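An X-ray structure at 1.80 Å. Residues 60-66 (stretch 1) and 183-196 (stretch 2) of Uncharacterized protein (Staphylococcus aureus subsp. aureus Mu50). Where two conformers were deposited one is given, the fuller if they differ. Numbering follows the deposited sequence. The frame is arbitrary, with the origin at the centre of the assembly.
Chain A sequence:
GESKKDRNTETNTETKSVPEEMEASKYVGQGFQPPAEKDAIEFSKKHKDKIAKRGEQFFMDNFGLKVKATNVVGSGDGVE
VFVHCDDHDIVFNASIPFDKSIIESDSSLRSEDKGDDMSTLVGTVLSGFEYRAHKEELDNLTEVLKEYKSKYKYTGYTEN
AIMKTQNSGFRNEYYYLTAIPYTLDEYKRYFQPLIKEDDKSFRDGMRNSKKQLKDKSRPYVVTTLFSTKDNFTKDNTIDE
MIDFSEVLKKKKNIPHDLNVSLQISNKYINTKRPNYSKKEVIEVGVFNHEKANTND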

# COMPACT_ATOMS: atom_id res chain seq x y z
N MSE A 60 -7.27 -1.45 -15.93
CA MSE A 60 -8.49 -2.10 -16.43
C MSE A 60 -8.09 -3.23 -17.39
O MSE A 60 -8.57 -4.35 -17.23
N ASP A 61 -7.20 -2.95 -18.38
CA ASP A 61 -6.75 -3.95 -19.35
C ASP A 61 -6.09 -5.18 -18.71
O ASP A 61 -6.38 -6.31 -19.11
N ASN A 62 -5.23 -4.97 -17.72
CA ASN A 62 -4.45 -6.06 -17.13
C ASN A 62 -5.07 -6.71 -15.90
O ASN A 62 -4.88 -7.91 -15.73
N PHE A 63 -5.79 -5.97 -15.06
CA PHE A 63 -6.35 -6.56 -13.85
C PHE A 63 -7.88 -6.61 -13.81
O PHE A 63 -8.44 -7.27 -12.92
N GLY A 64 -8.54 -5.96 -14.76
CA GLY A 64 -10.01 -5.94 -14.82
C GLY A 64 -10.59 -5.12 -13.69
O GLY A 64 -11.72 -5.37 -13.24
N LEU A 65 -9.81 -4.15 -13.19
CA LEU A 65 -10.22 -3.29 -12.08
C LEU A 65 -10.30 -1.82 -12.46
O LEU A 65 -9.46 -1.32 -13.23
N LYS A 66 -11.28 -1.13 -11.89
CA LYS A 66 -11.47 0.31 -12.06
C LYS A 66 -10.65 1.04 -10.99
O LYS A 66 -10.86 0.84 -9.80
N THR A 183 2.36 -14.38 -11.31
CA THR A 183 2.45 -13.80 -12.65
C THR A 183 1.07 -13.25 -13.08
O THR A 183 0.05 -13.59 -12.47
N LEU A 184 1.04 -12.47 -14.16
CA LEU A 184 -0.22 -11.96 -14.68
C LEU A 184 -1.09 -13.14 -15.19
O LEU A 184 -2.31 -13.09 -15.02
N ASP A 185 -0.46 -14.21 -15.76
CA ASP A 185 -1.22 -15.39 -16.21
C ASP A 185 -1.90 -16.04 -15.01
O ASP A 185 -3.08 -16.36 -15.09
N GLU A 186 -1.17 -16.16 -13.88
CA GLU A 186 -1.70 -16.73 -12.64
C GLU A 186 -2.81 -15.83 -12.09
O GLU A 186 -3.84 -16.36 -11.65
N TYR A 187 -2.66 -14.49 -12.19
CA TYR A 187 -3.69 -13.54 -11.78
C TYR A 187 -4.96 -13.75 -12.61
O TYR A 187 -6.06 -13.84 -12.05
N LYS A 188 -4.82 -13.82 -13.94
CA LYS A 188 -5.94 -14.01 -14.85
C LYS A 188 -6.69 -15.32 -14.58
O LYS A 188 -7.91 -15.33 -14.56
N ARG A 189 -5.95 -16.40 -14.32
CA ARG A 189 -6.53 -17.73 -14.09
C ARG A 189 -7.17 -17.88 -12.70
O ARG A 189 -8.25 -18.46 -12.60
N TYR A 190 -6.51 -17.41 -11.64
CA TYR A 190 -7.00 -17.67 -10.29
C TYR A 190 -7.70 -16.51 -9.57
O TYR A 190 -8.51 -16.77 -8.68
N PHE A 191 -7.37 -15.24 -9.91
CA PHE A 191 -7.92 -14.15 -9.11
C PHE A 191 -8.90 -13.21 -9.84
O PHE A 191 -9.91 -12.85 -9.24
N GLN A 192 -8.63 -12.81 -11.09
CA GLN A 192 -9.56 -11.92 -11.79
C GLN A 192 -11.02 -12.48 -11.80
O GLN A 192 -11.93 -11.69 -11.52
N PRO A 193 -11.28 -13.82 -12.02
CA PRO A 193 -12.68 -14.29 -12.00
C PRO A 193 -13.40 -14.12 -10.66
O PRO A 193 -14.62 -14.25 -10.62
N LEU A 194 -12.67 -13.83 -9.56
CA LEU A 194 -13.28 -13.69 -8.24
C LEU A 194 -13.87 -12.30 -7.98
O LEU A 194 -14.69 -12.18 -7.06
N ILE A 195 -13.45 -11.27 -8.73
CA ILE A 195 -13.86 -9.87 -8.49
C ILE A 195 -15.40 -9.69 -8.36
O ILE A 195 -15.87 -9.12 -7.38
N LYS A 196 -16.16 -10.18 -9.34
CA LYS A 196 -17.61 -9.99 -9.40
C LYS A 196 -18.42 -10.94 -8.50
O LYS A 196 -19.64 -10.78 -8.42

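The helix ending at Phe63 presents its last carbonyls to one side of helix 184-190 and the segment beyond it; the two stretches together bury 394 Å², both sides summed. Leu184, Tyr187, Gln192 and Ile195 point toward stretch 1. Tyr187 (chi1 t) reaches across so that OH donates to Phe63 O at 2.7 Å, while its ring offers a face to the edge of the Phe63 ring; the centroids lie 5.2 Å apart with planes at 83°. Phe63 (m) directs CA-to-CB away, yet its ring still lies against stretch 2, with CE1 3.7 Å from Leu184 CD1. Leu184 (t, p) also packs against Asn62, its CD1 3.4 Å from Asn62 O.

Lys188 leaves its helix sideways but bends its end inward (m, m, t, t). Its NZ donates to Asn62 O at 2.9 Å, weakly to Asp61 O at 3.4 Å, and to Gln192 OE1 at 2.8 Å, which ties Gln192 into the same polar cluster. Gly64, with positive phi, leaves the hollow that Gln192 (t, t) enters: NE2 sits 3.7 Å from Gly64 CA, where a CB would clash. Water 1 bridges the stretches, accepting from Gln192 NE2 (3.1 Å) and donating to Met60 O (3.2 Å). Ile195 (m, t) fits its CD1 between the turn and Leu65 (m, t), 3.4 Å from Phe63 O and 3.7 Å from Leu65 CD2.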

# COMPACT_ATOMS: atom_id res chain seq x y z
CB MSE A 60 -9.45 -1.09 -17.10
CG MSE A 60 -10.77 -1.74 -17.60
SE MSE A 60 -11.80 -2.67 -16.20
CE MSE A 60 -12.53 -1.12 -15.31
CB ASP A 61 -5.75 -3.32 -20.33
CG ASP A 61 -6.35 -2.33 -21.32
OD1 ASP A 61 -7.60 -2.32 -21.48
OD2 ASP A 61 -5.59 -1.54 -21.91
CB ASN A 62 -3.02 -5.58 -16.80
CG ASN A 62 -2.25 -5.29 -18.07
OD1 ASN A 62 -2.00 -6.19 -18.89
ND2 ASN A 62 -2.02 -4.02 -18.37
CB PHE A 63 -5.80 -5.83 -12.60
CG PHE A 63 -4.29 -5.82 -12.57
CD1 PHE A 63 -3.58 -6.98 -12.26
CD2 PHE A 63 -3.58 -4.68 -12.92
CE1 PHE A 63 -2.18 -6.98 -12.26
CE2 PHE A 63 -2.18 -4.69 -12.94
CZ PHE A 63 -1.49 -5.85 -12.62
CB LEU A 65 -9.25 -3.45 -10.91
CG LEU A 65 -9.30 -4.82 -10.20
CD1 LEU A 65 -8.04 -5.04 -9.38
CD2 LEU A 65 -10.56 -4.95 -9.33
CB LYS A 66 -12.98 0.66 -11.97
CG LYS A 66 -13.32 2.07 -12.46
CD LYS A 66 -14.69 2.57 -11.98
CE LYS A 66 -15.87 1.91 -12.68
NZ LYS A 66 -17.16 2.29 -12.06
CB THR A 183 2.95 -14.86 -13.64
OG1 THR A 183 1.97 -15.89 -13.71
CG2 THR A 183 4.31 -15.43 -13.25
CB LEU A 184 0.03 -10.91 -15.77
CG LEU A 184 -1.19 -10.12 -16.24
CD1 LEU A 184 -1.83 -9.36 -15.08
CD2 LEU A 184 -0.82 -9.17 -17.36
CB ASP A 185 -0.32 -16.40 -16.94
CG ASP A 185 0.00 -16.04 -18.38
OD1 ASP A 185 -0.66 -15.13 -18.93
OD2 ASP A 185 0.90 -16.68 -18.96
CB GLU A 186 -0.59 -16.93 -11.60
CG GLU A 186 0.24 -18.18 -11.88
CD GLU A 186 1.58 -18.30 -11.16
OE1 GLU A 186 2.14 -17.27 -10.72
OE2 GLU A 186 2.09 -19.44 -11.10
CB TYR A 187 -3.21 -12.07 -11.90
CG TYR A 187 -4.31 -11.08 -11.60
CD1 TYR A 187 -4.57 -10.68 -10.29
CD2 TYR A 187 -5.13 -10.58 -12.61
CE1 TYR A 187 -5.61 -9.80 -9.99
CE2 TYR A 187 -6.18 -9.71 -12.33
CZ TYR A 187 -6.41 -9.31 -11.02
OH TYR A 187 -7.43 -8.44 -10.71
CB LYS A 188 -5.48 -13.97 -16.33
CG LYS A 188 -4.98 -12.59 -16.78
CD LYS A 188 -6.12 -11.65 -17.15
CE LYS A 188 -5.63 -10.35 -17.72
NZ LYS A 188 -6.64 -9.28 -17.58
CB ARG A 189 -5.44 -18.80 -14.28
CG ARG A 189 -5.91 -20.24 -14.09
CD ARG A 189 -4.79 -21.22 -14.27
NE ARG A 189 -5.21 -22.58 -13.95
CZ ARG A 189 -4.40 -23.63 -13.91
NH1 ARG A 189 -3.10 -23.49 -14.16
NH2 ARG A 189 -4.87 -24.83 -13.60
CB TYR A 190 -5.83 -18.13 -9.41
CG TYR A 190 -5.22 -19.45 -9.83
CD1 TYR A 190 -5.83 -20.66 -9.51
CD2 TYR A 190 -4.00 -19.49 -10.50
CE1 TYR A 190 -5.27 -21.88 -9.89
CE2 TYR A 190 -3.42 -20.71 -10.88
CZ TYR A 190 -4.06 -21.90 -10.57
OH TYR A 190 -3.48 -23.09 -10.92
CB PHE A 191 -6.77 -13.35 -8.51
CG PHE A 191 -5.91 -14.19 -7.59
CD1 PHE A 191 -6.29 -14.43 -6.27
CD2 PHE A 191 -4.70 -14.72 -8.03
CE1 PHE A 191 -5.49 -15.21 -5.42
CE2 PHE A 191 -3.90 -15.49 -7.18
CZ PHE A 191 -4.31 -15.73 -5.88
CB GLN A 192 -9.10 -11.63 -13.23
CG GLN A 192 -9.83 -10.43 -13.83
CD GLN A 192 -9.19 -9.89 -15.08
OE1 GLN A 192 -7.96 -9.76 -15.18
NE2 GLN A 192 -10.01 -9.45 -16.03
CB PRO A 193 -12.56 -15.79 -12.35
CG PRO A 193 -11.25 -15.92 -13.04
CD PRO A 193 -10.36 -14.92 -12.37
CB LEU A 194 -12.26 -14.01 -7.12
CG LEU A 194 -11.59 -15.38 -7.12
CD1 LEU A 194 -10.62 -15.50 -5.95
CD2 LEU A 194 -12.63 -16.51 -7.08
CB ILE A 195 -13.29 -8.90 -9.57
CG1 ILE A 195 -11.73 -8.93 -9.62
CG2 ILE A 195 -13.81 -7.46 -9.35
CD1 ILE A 195 -11.07 -8.23 -10.91
CB LYS A 196 -18.10 -10.11 -10.86
CG LYS A 196 -17.75 -8.89 -11.72
CD LYS A 196 -18.15 -9.11 -13.18
CE LYS A 196 -17.72 -7.97 -14.08
NZ LYS A 196 -18.06 -8.25 -15.50
O HOH W 1 -9.32 -7.30 -18.21